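Local coordinates for protein putative enoyl-CoA hydratase (Streptomyces avermitilis, PDB 3GKB) that probably acts on acyl-CoA thioesters as an enoyl-CoA hydratase-like enzyme of the crotonase family, although its substrate is not known, at residues V55-S60 and R204-I209; I189-P194 and D199-R204; P106-V111 and G215-A220. All coordinates share one frame; numbering follows the deposited sequence.

In the fold
All three contacts lie between the six-stranded sheet of the crotonase fold and the helices that pack on one of its faces. Interactions 1 and 2 both use helix 195-210, their helical segments meet at R204, and their centres are about 10 Å apart. V57 CG1 and V202 CG1 join them at 3.7 Å. Interaction 3 brings in the next helix, 216-223, with its centre about 11 Å from that of interaction 1. Strands 55-60 and 108-113 are neighbours, and I56 N lies 2.8 Å from V108 O, a probable hydrogen bond. I209 CG2 and I217 CD1 link the two helices at 3.7 Å. All three contacts also touch a second subunit.

Interaction 1 (V55-S60 and R204-I209); sequences VIVFSS and RVARNI
V55 meets the helix with both of its methyl groups. CG1 faces A206, 4.0 Å from A206 CB. CG2 reaches further along the helix and lies 3.7 Å from I209 CG2 and, more loosely, 4.0 Å from I209 CB. The side chains of V55 and I209 cross at about a right angle. The valine torsion explains the split: with CG1 opposite the backbone N (chi1 177°), CG2 is left beside that N and turns to I209. V55 CG2 also rests on the helix backbone, 3.7 Å from A206 O. Two residues on, V57 CG2 touches the same alanine methyl, 3.7 Å from A206 CB. This is helix-on-sheet packing in the crotonase fold. Strand 55-60 and the helical segment 204-209 run nearly antiparallel, at 167°, with axes 8.9 Å apart. The small A206 lets V55 come close to the helix backbone. An alanine in place of V55 would probably cost I209 CG2 its contact with this strand and open a gap beside A206. On the helix, V205 packs on T174 and I209 on L173, both of the second subunit. I110 of the neighbouring strand touches V55 and V205.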
ATOM      1  N   VAL B  55       4.626 -26.347   3.416  1.00 14.78           N
ATOM      2  CA  VAL B  55       4.954 -25.259   2.483  1.00 14.45           C
ATOM      3  C   VAL B  55       4.829 -25.827   1.100  1.00 14.29           C
ATOM      4  O   VAL B  55       5.217 -26.993   0.870  1.00 13.02           O
ATOM      5  CB  VAL B  55       6.397 -24.703   2.711  1.00 15.27           C
ATOM      6  CG1 VAL B  55       6.749 -23.629   1.673  1.00 15.30           C
ATOM      7  CG2 VAL B  55       6.538 -24.159   4.166  1.00 16.38           C
ATOM      8  N   ILE B  56       4.317 -25.018   0.163  1.00 13.99           N
ATOM      9  CA  ILE B  56       4.285 -25.393  -1.268  1.00 14.97           C
ATOM     10  C   ILE B  56       4.997 -24.291  -2.065  1.00 15.28           C
ATOM     11  O   ILE B  56       4.722 -23.101  -1.863  1.00 16.14           O
ATOM     12  CB  ILE B  56       2.836 -25.508  -1.790  1.00 14.83           C
ATOM     13  CG1 ILE B  56       2.091 -26.634  -1.054  1.00 16.80           C
ATOM     14  CG2 ILE B  56       2.833 -25.700  -3.321  1.00 16.95           C
ATOM     15  CD1 ILE B  56       0.557 -26.602  -1.217  1.00 14.18           C
ATOM     16  N   VAL B  57       5.943 -24.677  -2.919  1.00 14.71           N
ATOM     17  CA  VAL B  57       6.652 -23.723  -3.769  1.00 13.83           C
ATOM     18  C   VAL B  57       6.322 -24.030  -5.232  1.00 14.23           C
ATOM     19  O   VAL B  57       6.542 -25.153  -5.710  1.00 14.15           O
ATOM     20  CB  VAL B  57       8.175 -23.773  -3.622  1.00 13.98           C
ATOM     21  CG1 VAL B  57       8.821 -22.673  -4.531  1.00 13.09           C
ATOM     22  CG2 VAL B  57       8.624 -23.574  -2.166  1.00 14.88           C
ATOM     23  N   PHE B  58       5.800 -23.033  -5.928  1.00 13.89           N
ATOM     24  CA  PHE B  58       5.498 -23.139  -7.345  1.00 13.89           C
ATOM     25  C   PHE B  58       6.625 -22.541  -8.151  1.00 13.81           C
ATOM     26  O   PHE B  58       7.058 -21.416  -7.881  1.00 14.84           O
ATOM     27  CB  PHE B  58       4.230 -22.357  -7.680  1.00 13.83           C
ATOM     28  CG  PHE B  58       3.001 -22.807  -6.958  1.00 14.61           C
ATOM     29  CD1 PHE B  58       2.214 -23.820  -7.457  1.00 18.58           C
ATOM     30  CD2 PHE B  58       2.598 -22.187  -5.800  1.00 17.82           C
ATOM     31  CE1 PHE B  58       1.039 -24.202  -6.803  1.00 17.70           C
ATOM     32  CE2 PHE B  58       1.448 -22.588  -5.150  1.00 19.62           C
ATOM     33  CZ  PHE B  58       0.678 -23.609  -5.667  1.00 18.74           C
ATOM     34  N   SER B  59       7.074 -23.285  -9.155  1.00 14.31           N
ATOM     35  CA  SER B  59       8.096 -22.795 -10.068  1.00 14.98           C
ATOM     36  C   SER B  59       7.780 -23.284 -11.478  1.00 14.64           C
ATOM     37  O   SER B  59       6.881 -24.098 -11.699  1.00 15.77           O
ATOM     38  CB  SER B  59       9.499 -23.233  -9.612  1.00 14.78           C
ATOM     39  OG  SER B  59       9.664 -24.641  -9.741  1.00 16.97           O
ATOM     40  N   SER B  60       8.503 -22.771 -12.458  1.00 15.37           N
ATOM     41  CA  SER B  60       8.295 -23.218 -13.831  1.00 15.74           C
ATOM     42  C   SER B  60       9.487 -23.985 -14.422  1.00 16.62           C
ATOM     43  O   SER B  60      10.628 -23.625 -14.172  1.00 16.51           O
ATOM     44  CB  SER B  60       8.034 -22.009 -14.719  1.00 15.21           C
ATOM     45  OG  SER B  60       7.865 -22.421 -16.061  1.00 15.45           O
ATOM     46  N   ARG B 204      15.775 -21.277   0.930  1.00 17.37           N
ATOM     47  CA  ARG B 204      15.986 -20.896   2.319  1.00 18.79           C
ATOM     48  C   ARG B 204      14.697 -20.486   3.024  1.00 17.85           C
ATOM     49  O   ARG B 204      14.438 -20.944   4.143  1.00 17.41           O
ATOM     50  CB  ARG B 204      16.994 -19.754   2.441  1.00 19.40           C
ATOM     51  CG  ARG B 204      17.227 -19.306   3.880  1.00 23.97           C
ATOM     52  CD  ARG B 204      18.283 -18.209   4.031  1.00 30.07           C
ATOM     53  NE  ARG B 204      17.863 -16.938   3.440  1.00 35.89           N
ATOM     54  CZ  ARG B 204      16.982 -16.076   3.980  1.00 38.18           C
ATOM     55  NH1 ARG B 204      16.407 -16.302   5.150  1.00 36.76           N
ATOM     56  NH2 ARG B 204      16.683 -14.960   3.329  1.00 42.50           N
ATOM     57  N   VAL B 205      13.902 -19.623   2.382  1.00 16.94           N
ATOM     58  CA  VAL B 205      12.630 -19.163   2.970  1.00 17.08           C
ATOM     59  C   VAL B 205      11.720 -20.381   3.195  1.00 16.62           C
ATOM     60  O   VAL B 205      11.167 -20.550   4.270  1.00 16.76           O
ATOM     61  CB  VAL B 205      11.929 -18.123   2.071  1.00 17.21           C
ATOM     62  CG1 VAL B 205      10.448 -17.957   2.448  1.00 17.29           C
ATOM     63  CG2 VAL B 205      12.699 -16.764   2.128  1.00 17.92           C
ATOM     64  N   ALA B 206      11.583 -21.234   2.183  1.00 16.49           N
ATOM     65  CA  ALA B 206      10.697 -22.408   2.270  1.00 15.75           C
ATOM     66  C   ALA B 206      11.105 -23.367   3.395  1.00 16.66           C
ATOM     67  O   ALA B 206      10.268 -23.810   4.172  1.00 15.93           O
ATOM     68  CB  ALA B 206      10.607 -23.153   0.909  1.00 15.66           C
ATOM     69  N   ARG B 207      12.387 -23.664   3.475  1.00 17.15           N
ATOM     70  CA  ARG B 207      12.905 -24.577   4.480  1.00 18.14           C
ATOM     71  C   ARG B 207      12.820 -23.983   5.861  1.00 17.28           C
ATOM     72  O   ARG B 207      12.455 -24.688   6.785  1.00 17.55           O
ATOM     73  CB  ARG B 207      14.330 -25.034   4.147  1.00 18.39           C
ATOM     74  CG  ARG B 207      14.364 -25.963   2.902  1.00 21.01           C
ATOM     75  CD  ARG B 207      13.604 -27.315   3.051  1.00 23.80           C
ATOM     76  NE  ARG B 207      14.176 -28.105   4.140  1.00 27.21           N
ATOM     77  CZ  ARG B 207      15.226 -28.927   4.034  1.00 29.26           C
ATOM     78  NH1 ARG B 207      15.660 -29.566   5.113  1.00 27.34           N
ATOM     79  NH2 ARG B 207      15.840 -29.124   2.859  1.00 30.34           N
ATOM     80  N   ASN B 208      13.079 -22.682   5.988  1.00 16.61           N
ATOM     81  CA  ASN B 208      12.956 -21.998   7.292  1.00 17.44           C
ATOM     82  C   ASN B 208      11.521 -21.969   7.811  1.00 17.64           C
ATOM     83  O   ASN B 208      11.290 -22.168   9.005  1.00 17.56           O
ATOM     84  CB  ASN B 208      13.530 -20.573   7.234  1.00 17.33           C
ATOM     85  CG  ASN B 208      15.053 -20.538   7.288  1.00 19.80           C
ATOM     86  OD1 ASN B 208      15.699 -21.574   7.346  1.00 21.01           O
ATOM     87  ND2 ASN B 208      15.629 -19.332   7.264  1.00 20.08           N
ATOM     88  N   ILE B 209      10.558 -21.754   6.912  1.00 16.26           N
ATOM     89  CA  ILE B 209       9.169 -21.808   7.282  1.00 15.47           C
ATOM     90  C   ILE B 209       8.748 -23.230   7.628  1.00 14.98           C
ATOM     91  O   ILE B 209       8.039 -23.438   8.620  1.00 15.27           O
ATOM     92  CB  ILE B 209       8.238 -21.149   6.218  1.00 15.55           C
ATOM     93  CG1 ILE B 209       8.563 -19.643   6.111  1.00 15.17           C
ATOM     94  CG2 ILE B 209       6.758 -21.397   6.568  1.00 13.03           C
ATOM     95  CD1 ILE B 209       7.831 -18.876   4.978  1.00 13.88           C
TER

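Interaction 2 (I189-P194 and D199-R204); sequences INRALP and DEYVDR
L193 CD1 sits over the middle of one face of the Y201 ring. It is 3.4 Å from the ring centroid and only 13° off the ring normal, a close CH-pi contact. L193 CD2 lies towards one side of the ring, 4.0 Å from Y201 CE1. With Y201 CG opposite its backbone N (chi1 -171°), the ring extends towards the strand. At the far end of the ring, Y201 OH lies 3.6 Å from R191 NH2, with no direct hydrogen bond. The guanidinium and ring planes stand 82° apart. Water 1 connects the two groups instead. It accepts from R191 NH1 at 2.7 Å and is hydrogen-bonded to Y201 OH, also at 2.7 Å. This water lies in the plane of the ring, at its edge. The R191 chain bends at chi2 and chi3, which folds the guanidinium back towards the phenol end.

The segments form a short strand-to-helix connection. Strand 191-193, the last strand of the six-stranded sheet, leads almost directly into helix 195-210, and the helix turns Y201 back onto the strand it follows. Strand 191-193 has strand 130-134 as its neighbour, and F132 there also meets the Y201 ring.

Further out, the second subunit holds the polar end of R191: its Y186 OH is hydrogen-bonded to R191 NE, and its E170 forms a salt bridge with R191 NH2. The Y201 ring also has a cation-pi partner in R204, whose NH1 makes a salt bridge with D176 of the second subunit.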
ATOM      1  N   ILE B 189       4.037  -8.141  -5.961  1.00 13.14           N
ATOM      2  CA  ILE B 189       4.791  -9.271  -5.417  1.00 13.57           C
ATOM      3  C   ILE B 189       5.549  -8.822  -4.178  1.00 12.94           C
ATOM      4  O   ILE B 189       5.643  -7.620  -3.885  1.00 14.70           O
ATOM      5  CB  ILE B 189       5.798  -9.851  -6.443  1.00 14.69           C
ATOM      6  CG1 ILE B 189       6.859  -8.797  -6.800  1.00 14.49           C
ATOM      7  CG2 ILE B 189       5.071 -10.360  -7.662  1.00 13.62           C
ATOM      8  CD1 ILE B 189       7.921  -9.272  -7.802  1.00 16.82           C
ATOM      9  N   ASN B 190       6.144  -9.763  -3.451  1.00 12.77           N
ATOM     10  CA  ASN B 190       6.790  -9.422  -2.193  1.00 13.24           C
ATOM     11  C   ASN B 190       8.144  -8.749  -2.402  1.00 14.16           C
ATOM     12  O   ASN B 190       8.459  -7.743  -1.740  1.00 14.42           O
ATOM     13  CB  ASN B 190       6.980 -10.655  -1.295  1.00 13.44           C
ATOM     14  CG  ASN B 190       5.669 -11.208  -0.786  1.00 14.21           C
ATOM     15  OD1 ASN B 190       4.797 -11.581  -1.568  1.00 14.16           O
ATOM     16  ND2 ASN B 190       5.527 -11.273   0.542  1.00 13.99           N
ATOM     17  N   ARG B 191       8.944  -9.291  -3.310  1.00 14.46           N
ATOM     18  CA  ARG B 191      10.333  -8.837  -3.472  1.00 15.26           C
ATOM     19  C   ARG B 191      10.887  -9.217  -4.817  1.00 15.38           C
ATOM     20  O   ARG B 191      10.548 -10.266  -5.327  1.00 16.20           O
ATOM     21  CB  ARG B 191      11.224  -9.423  -2.369  1.00 16.28           C
ATOM     22  CG  ARG B 191      12.477  -8.582  -2.047  1.00 16.86           C
ATOM     23  CD  ARG B 191      12.136  -7.591  -0.953  1.00 17.76           C
ATOM     24  NE  ARG B 191      11.845  -8.277   0.301  1.00 18.34           N
ATOM     25  CZ  ARG B 191      12.739  -8.768   1.146  1.00 20.23           C
ATOM     26  NH1 ARG B 191      14.055  -8.615   0.946  1.00 21.89           N
ATOM     27  NH2 ARG B 191      12.314  -9.397   2.228  1.00 20.83           N
ATOM     28  N   ALA B 192      11.747  -8.349  -5.370  1.00 16.79           N
ATOM     29  CA  ALA B 192      12.583  -8.646  -6.521  1.00 17.06           C
ATOM     30  C   ALA B 192      13.994  -8.874  -6.007  1.00 18.89           C
ATOM     31  O   ALA B 192      14.520  -8.060  -5.188  1.00 18.21           O
ATOM     32  CB  ALA B 192      12.574  -7.505  -7.524  1.00 18.56           C
ATOM     33  N   LEU B 193      14.594  -9.954  -6.498  1.00 18.63           N
ATOM     34  CA  LEU B 193      15.919 -10.411  -6.079  1.00 19.80           C
ATOM     35  C   LEU B 193      16.776 -10.711  -7.301  1.00 19.41           C
ATOM     36  O   LEU B 193      16.253 -11.002  -8.355  1.00 19.11           O
ATOM     37  CB  LEU B 193      15.776 -11.678  -5.218  1.00 19.96           C
ATOM     38  CG  LEU B 193      15.054 -11.403  -3.890  1.00 23.26           C
ATOM     39  CD1 LEU B 193      14.407 -12.652  -3.358  1.00 25.78           C
ATOM     40  CD2 LEU B 193      16.012 -10.732  -2.885  1.00 25.68           C
ATOM     41  N   PRO B 194      18.108 -10.666  -7.168  1.00 20.04           N
ATOM     42  CA  PRO B 194      18.940 -11.047  -8.333  1.00 20.18           C
ATOM     43  C   PRO B 194      18.637 -12.452  -8.876  1.00 19.47           C
ATOM     44  O   PRO B 194      18.460 -13.379  -8.091  1.00 19.76           O
ATOM     45  CB  PRO B 194      20.368 -10.977  -7.774  1.00 21.34           C
ATOM     46  CG  PRO B 194      20.284 -10.034  -6.647  1.00 20.42           C
ATOM     47  CD  PRO B 194      18.930 -10.245  -6.022  1.00 21.70           C
ATOM     48  N   ASP B 199      16.957 -18.738  -6.614  1.00 18.33           N
ATOM     49  CA  ASP B 199      16.701 -20.153  -6.321  1.00 18.42           C
ATOM     50  C   ASP B 199      17.107 -20.493  -4.879  1.00 18.20           C
ATOM     51  O   ASP B 199      16.342 -21.143  -4.139  1.00 17.55           O
ATOM     52  CB  ASP B 199      17.452 -21.055  -7.295  1.00 18.93           C
ATOM     53  CG  ASP B 199      16.945 -20.947  -8.715  1.00 22.19           C
ATOM     54  OD1 ASP B 199      15.692 -20.968  -8.899  1.00 24.57           O
ATOM     55  OD2 ASP B 199      17.820 -20.849  -9.632  1.00 24.07           O
ATOM     56  N   GLU B 200      18.300 -20.075  -4.482  1.00 18.34           N
ATOM     57  CA  GLU B 200      18.755 -20.302  -3.111  1.00 19.61           C
ATOM     58  C   GLU B 200      17.927 -19.499  -2.073  1.00 17.94           C
ATOM     59  O   GLU B 200      17.624 -20.001  -0.993  1.00 17.78           O
ATOM     60  CB  GLU B 200      20.281 -20.042  -2.967  1.00 20.31           C
ATOM     61  CG  GLU B 200      21.144 -21.114  -3.662  1.00 26.32           C
ATOM     62  CD  GLU B 200      22.599 -21.125  -3.152  1.00 33.04           C
ATOM     63  OE1 GLU B 200      23.066 -20.061  -2.693  1.00 36.25           O
ATOM     64  OE2 GLU B 200      23.243 -22.204  -3.179  1.00 39.08           O
ATOM     65  N   TYR B 201      17.533 -18.280  -2.411  1.00 16.44           N
ATOM     66  CA  TYR B 201      16.724 -17.455  -1.521  1.00 16.10           C
ATOM     67  C   TYR B 201      15.352 -18.096  -1.205  1.00 15.79           C
ATOM     68  O   TYR B 201      14.950 -18.207  -0.038  1.00 16.64           O
ATOM     69  CB  TYR B 201      16.487 -16.096  -2.177  1.00 16.42           C
ATOM     70  CG  TYR B 201      15.856 -15.103  -1.266  1.00 17.66           C
ATOM     71  CD1 TYR B 201      16.632 -14.130  -0.623  1.00 22.27           C
ATOM     72  CD2 TYR B 201      14.486 -15.113  -1.026  1.00 20.34           C
ATOM     73  CE1 TYR B 201      16.048 -13.202   0.221  1.00 22.27           C
ATOM     74  CE2 TYR B 201      13.910 -14.200  -0.174  1.00 19.49           C
ATOM     75  CZ  TYR B 201      14.695 -13.244   0.438  1.00 22.47           C
ATOM     76  OH  TYR B 201      14.127 -12.320   1.292  1.00 24.98           O
ATOM     77  N   VAL B 202      14.652 -18.531  -2.248  1.00 15.16           N
ATOM     78  CA  VAL B 202      13.347 -19.194  -2.075  1.00 15.54           C
ATOM     79  C   VAL B 202      13.504 -20.521  -1.323  1.00 16.54           C
ATOM     80  O   VAL B 202      12.731 -20.826  -0.407  1.00 16.09           O
ATOM     81  CB  VAL B 202      12.613 -19.355  -3.417  1.00 16.19           C
ATOM     82  CG1 VAL B 202      11.326 -20.228  -3.285  1.00 16.13           C
ATOM     83  CG2 VAL B 202      12.333 -17.957  -4.006  1.00 16.09           C
ATOM     84  N   ASP B 203      14.542 -21.283  -1.658  1.00 17.28           N
ATOM     85  CA  ASP B 203      14.778 -22.526  -0.922  1.00 18.61           C
ATOM     86  C   ASP B 203      14.982 -22.286   0.591  1.00 17.74           C
ATOM     87  O   ASP B 203      14.414 -23.003   1.430  1.00 17.46           O
ATOM     88  CB  ASP B 203      15.949 -23.278  -1.537  1.00 19.09           C
ATOM     89  CG  ASP B 203      16.192 -24.616  -0.859  1.00 25.75           C
ATOM     90  OD1 ASP B 203      15.320 -25.512  -0.940  1.00 28.31           O
ATOM     91  OD2 ASP B 203      17.252 -24.750  -0.209  1.00 32.12           O
ATOM     92  N   ARG B 204      15.775 -21.277   0.930  1.00 17.37           N
ATOM     93  CA  ARG B 204      15.986 -20.896   2.319  1.00 18.79           C
ATOM     94  C   ARG B 204      14.697 -20.486   3.024  1.00 17.85           C
ATOM     95  O   ARG B 204      14.438 -20.944   4.143  1.00 17.41           O
ATOM     96  CB  ARG B 204      16.994 -19.754   2.441  1.00 19.40           C
ATOM     97  CG  ARG B 204      17.227 -19.306   3.880  1.00 23.97           C
ATOM     98  CD  ARG B 204      18.283 -18.209   4.031  1.00 30.07           C
ATOM     99  NE  ARG B 204      17.863 -16.938   3.440  1.00 35.89           N
ATOM    100  CZ  ARG B 204      16.982 -16.076   3.980  1.00 38.18           C
ATOM    101  NH1 ARG B 204      16.407 -16.302   5.150  1.00 36.76           N
ATOM    102  NH2 ARG B 204      16.683 -14.960   3.329  1.00 42.50           N
TER
HETATM  103  O   HOH W   1      15.895 -10.360   1.982  1.00 33.21           O

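Interaction 3 (P106-V111 and G215-A220); sequences PQVTIV and GVIEAA
I217 lays its CG2 methyl against V108 CG2, 3.6 Å away. Two more carbons of the isoleucine, I217 CG1 and I217 CD1, are each 4.1 Å from V108 CG2. One valine methyl is thus met by three carbons of the isoleucine, and the two side chains cross at about a right angle. The V108 rotamer (chi1 174°) turns CG2 to the helix side. P106 adds a looser touch through its backbone, with P106 O 4.3 Å from I217 CG2. The contact joins the start of strand 108-113, a central strand of the crotonase-fold sheet, to the first turn of helix 216-223. G215 holds the N-cap position of that helix, with a backbone shape that calls for glycine: a side chain there would press on the carbonyl O of the preceding residue. I209 of helix 195-210 packs on V108 as well, a third apolar side chain at this spot. L173 of the second subunit packs against V108 and A220. K221, one turn further along helix 216-223, donates from NZ to Q107 O.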
ATOM      1  N   PRO B 106      -4.141 -24.461   2.917  1.00 17.35           N
ATOM      2  CA  PRO B 106      -3.657 -24.461   4.305  1.00 17.50           C
ATOM      3  C   PRO B 106      -2.145 -24.241   4.429  1.00 17.17           C
ATOM      4  O   PRO B 106      -1.708 -23.523   5.322  1.00 17.67           O
ATOM      5  CB  PRO B 106      -4.046 -25.844   4.847  1.00 17.95           C
ATOM      6  CG  PRO B 106      -4.601 -26.596   3.755  1.00 19.50           C
ATOM      7  CD  PRO B 106      -4.909 -25.673   2.596  1.00 18.07           C
ATOM      8  N   GLN B 107      -1.359 -24.889   3.571  1.00 16.33           N
ATOM      9  CA  GLN B 107       0.095 -24.708   3.526  1.00 15.59           C
ATOM     10  C   GLN B 107       0.444 -23.267   3.169  1.00 15.50           C
ATOM     11  O   GLN B 107      -0.311 -22.590   2.493  1.00 14.94           O
ATOM     12  CB  GLN B 107       0.734 -25.605   2.454  1.00 16.00           C
ATOM     13  CG  GLN B 107       0.823 -27.082   2.810  1.00 15.83           C
ATOM     14  CD  GLN B 107      -0.477 -27.865   2.524  1.00 17.38           C
ATOM     15  OE1 GLN B 107      -1.394 -27.355   1.897  1.00 18.46           O
ATOM     16  NE2 GLN B 107      -0.536 -29.114   2.992  1.00 15.88           N
ATOM     17  N   VAL B 108       1.628 -22.826   3.567  1.00 15.21           N
ATOM     18  CA  VAL B 108       2.142 -21.541   3.072  1.00 15.56           C
ATOM     19  C   VAL B 108       2.458 -21.735   1.598  1.00 15.48           C
ATOM     20  O   VAL B 108       3.121 -22.722   1.231  1.00 16.27           O
ATOM     21  CB  VAL B 108       3.425 -21.146   3.806  1.00 15.27           C
ATOM     22  CG1 VAL B 108       4.038 -19.863   3.167  1.00 15.74           C
ATOM     23  CG2 VAL B 108       3.151 -20.975   5.305  1.00 16.53           C
ATOM     24  N   THR B 109       1.966 -20.841   0.737  1.00 15.65           N
ATOM     25  CA  THR B 109       2.200 -20.957  -0.703  1.00 15.09           C
ATOM     26  C   THR B 109       3.210 -19.856  -1.152  1.00 15.38           C
ATOM     27  O   THR B 109       3.083 -18.653  -0.806  1.00 13.72           O
ATOM     28  CB  THR B 109       0.900 -20.822  -1.487  1.00 15.46           C
ATOM     29  OG1 THR B 109       0.223 -19.604  -1.103  1.00 15.32           O
ATOM     30  CG2 THR B 109      -0.037 -22.039  -1.231  1.00 16.82           C
ATOM     31  N   ILE B 110       4.240 -20.287  -1.881  1.00 14.95           N
ATOM     32  CA  ILE B 110       5.314 -19.405  -2.314  1.00 14.20           C
ATOM     33  C   ILE B 110       5.473 -19.547  -3.825  1.00 15.10           C
ATOM     34  O   ILE B 110       5.569 -20.662  -4.319  1.00 15.49           O
ATOM     35  CB  ILE B 110       6.664 -19.786  -1.629  1.00 15.49           C
ATOM     36  CG1 ILE B 110       6.564 -19.651  -0.111  1.00 14.78           C
ATOM     37  CG2 ILE B 110       7.816 -18.892  -2.157  1.00 14.57           C
ATOM     38  CD1 ILE B 110       7.788 -20.253   0.657  1.00 16.39           C
ATOM     39  N   VAL B 111       5.492 -18.436  -4.555  1.00 14.78           N
ATOM     40  CA  VAL B 111       5.780 -18.479  -6.008  1.00 14.72           C
ATOM     41  C   VAL B 111       7.202 -17.974  -6.239  1.00 14.67           C
ATOM     42  O   VAL B 111       7.599 -16.933  -5.702  1.00 14.48           O
ATOM     43  CB  VAL B 111       4.782 -17.621  -6.835  1.00 14.66           C
ATOM     44  CG1 VAL B 111       5.305 -17.387  -8.280  1.00 14.63           C
ATOM     45  CG2 VAL B 111       3.356 -18.273  -6.857  1.00 15.84           C
ATOM     46  N   GLY B 215       2.211 -26.016  14.572  1.00 20.61           N
ATOM     47  CA  GLY B 215       1.137 -25.101  14.940  1.00 19.40           C
ATOM     48  C   GLY B 215       1.367 -23.631  14.613  1.00 18.33           C
ATOM     49  O   GLY B 215       0.416 -22.859  14.626  1.00 18.37           O
ATOM     50  N   VAL B 216       2.605 -23.244  14.333  1.00 17.15           N
ATOM     51  CA  VAL B 216       2.944 -21.826  14.129  1.00 16.72           C
ATOM     52  C   VAL B 216       2.360 -21.302  12.804  1.00 16.21           C
ATOM     53  O   VAL B 216       1.751 -20.234  12.775  1.00 15.37           O
ATOM     54  CB  VAL B 216       4.460 -21.557  14.194  1.00 17.07           C
ATOM     55  CG1 VAL B 216       4.791 -20.079  13.796  1.00 18.61           C
ATOM     56  CG2 VAL B 216       4.986 -21.832  15.602  1.00 17.99           C
ATOM     57  N   ILE B 217       2.555 -22.051  11.718  1.00 16.38           N
ATOM     58  CA  ILE B 217       1.933 -21.681  10.426  1.00 15.99           C
ATOM     59  C   ILE B 217       0.407 -21.539  10.540  1.00 16.49           C
ATOM     60  O   ILE B 217      -0.167 -20.556  10.088  1.00 16.11           O
ATOM     61  CB  ILE B 217       2.299 -22.678   9.333  1.00 16.16           C
ATOM     62  CG1 ILE B 217       3.809 -22.608   9.023  1.00 17.11           C
ATOM     63  CG2 ILE B 217       1.418 -22.474   8.074  1.00 15.41           C
ATOM     64  CD1 ILE B 217       4.297 -23.743   8.130  1.00 16.09           C
ATOM     65  N   GLU B 218      -0.229 -22.506  11.196  1.00 17.39           N
ATOM     66  CA  GLU B 218      -1.663 -22.497  11.406  1.00 18.20           C
ATOM     67  C   GLU B 218      -2.109 -21.270  12.189  1.00 16.77           C
ATOM     68  O   GLU B 218      -3.063 -20.634  11.819  1.00 17.27           O
ATOM     69  CB  GLU B 218      -2.103 -23.785  12.139  1.00 19.70           C
ATOM     70  CG  GLU B 218      -1.929 -25.048  11.309  1.00 25.00           C
ATOM     71  CD  GLU B 218      -0.577 -25.790  11.479  1.00 29.90           C
ATOM     72  OE1 GLU B 218       0.531 -25.184  11.720  1.00 27.20           O
ATOM     73  OE2 GLU B 218      -0.649 -27.034  11.342  1.00 33.45           O
ATOM     74  N   ALA B 219      -1.395 -20.934  13.255  1.00 16.72           N
ATOM     75  CA  ALA B 219      -1.678 -19.760  14.072  1.00 16.54           C
ATOM     76  C   ALA B 219      -1.519 -18.467  13.262  1.00 17.08           C
ATOM     77  O   ALA B 219      -2.368 -17.585  13.320  1.00 16.70           O
ATOM     78  CB  ALA B 219      -0.797 -19.740  15.305  1.00 16.46           C
ATOM     79  N   ALA B 220      -0.464 -18.403  12.463  1.00 16.58           N
ATOM     80  CA  ALA B 220      -0.210 -17.212  11.638  1.00 16.54           C
ATOM     81  C   ALA B 220      -1.353 -17.046  10.633  1.00 16.93           C
ATOM     82  O   ALA B 220      -1.894 -15.942  10.489  1.00 17.11           O
ATOM     83  CB  ALA B 220       1.113 -17.322  10.943  1.00 16.50           C
TER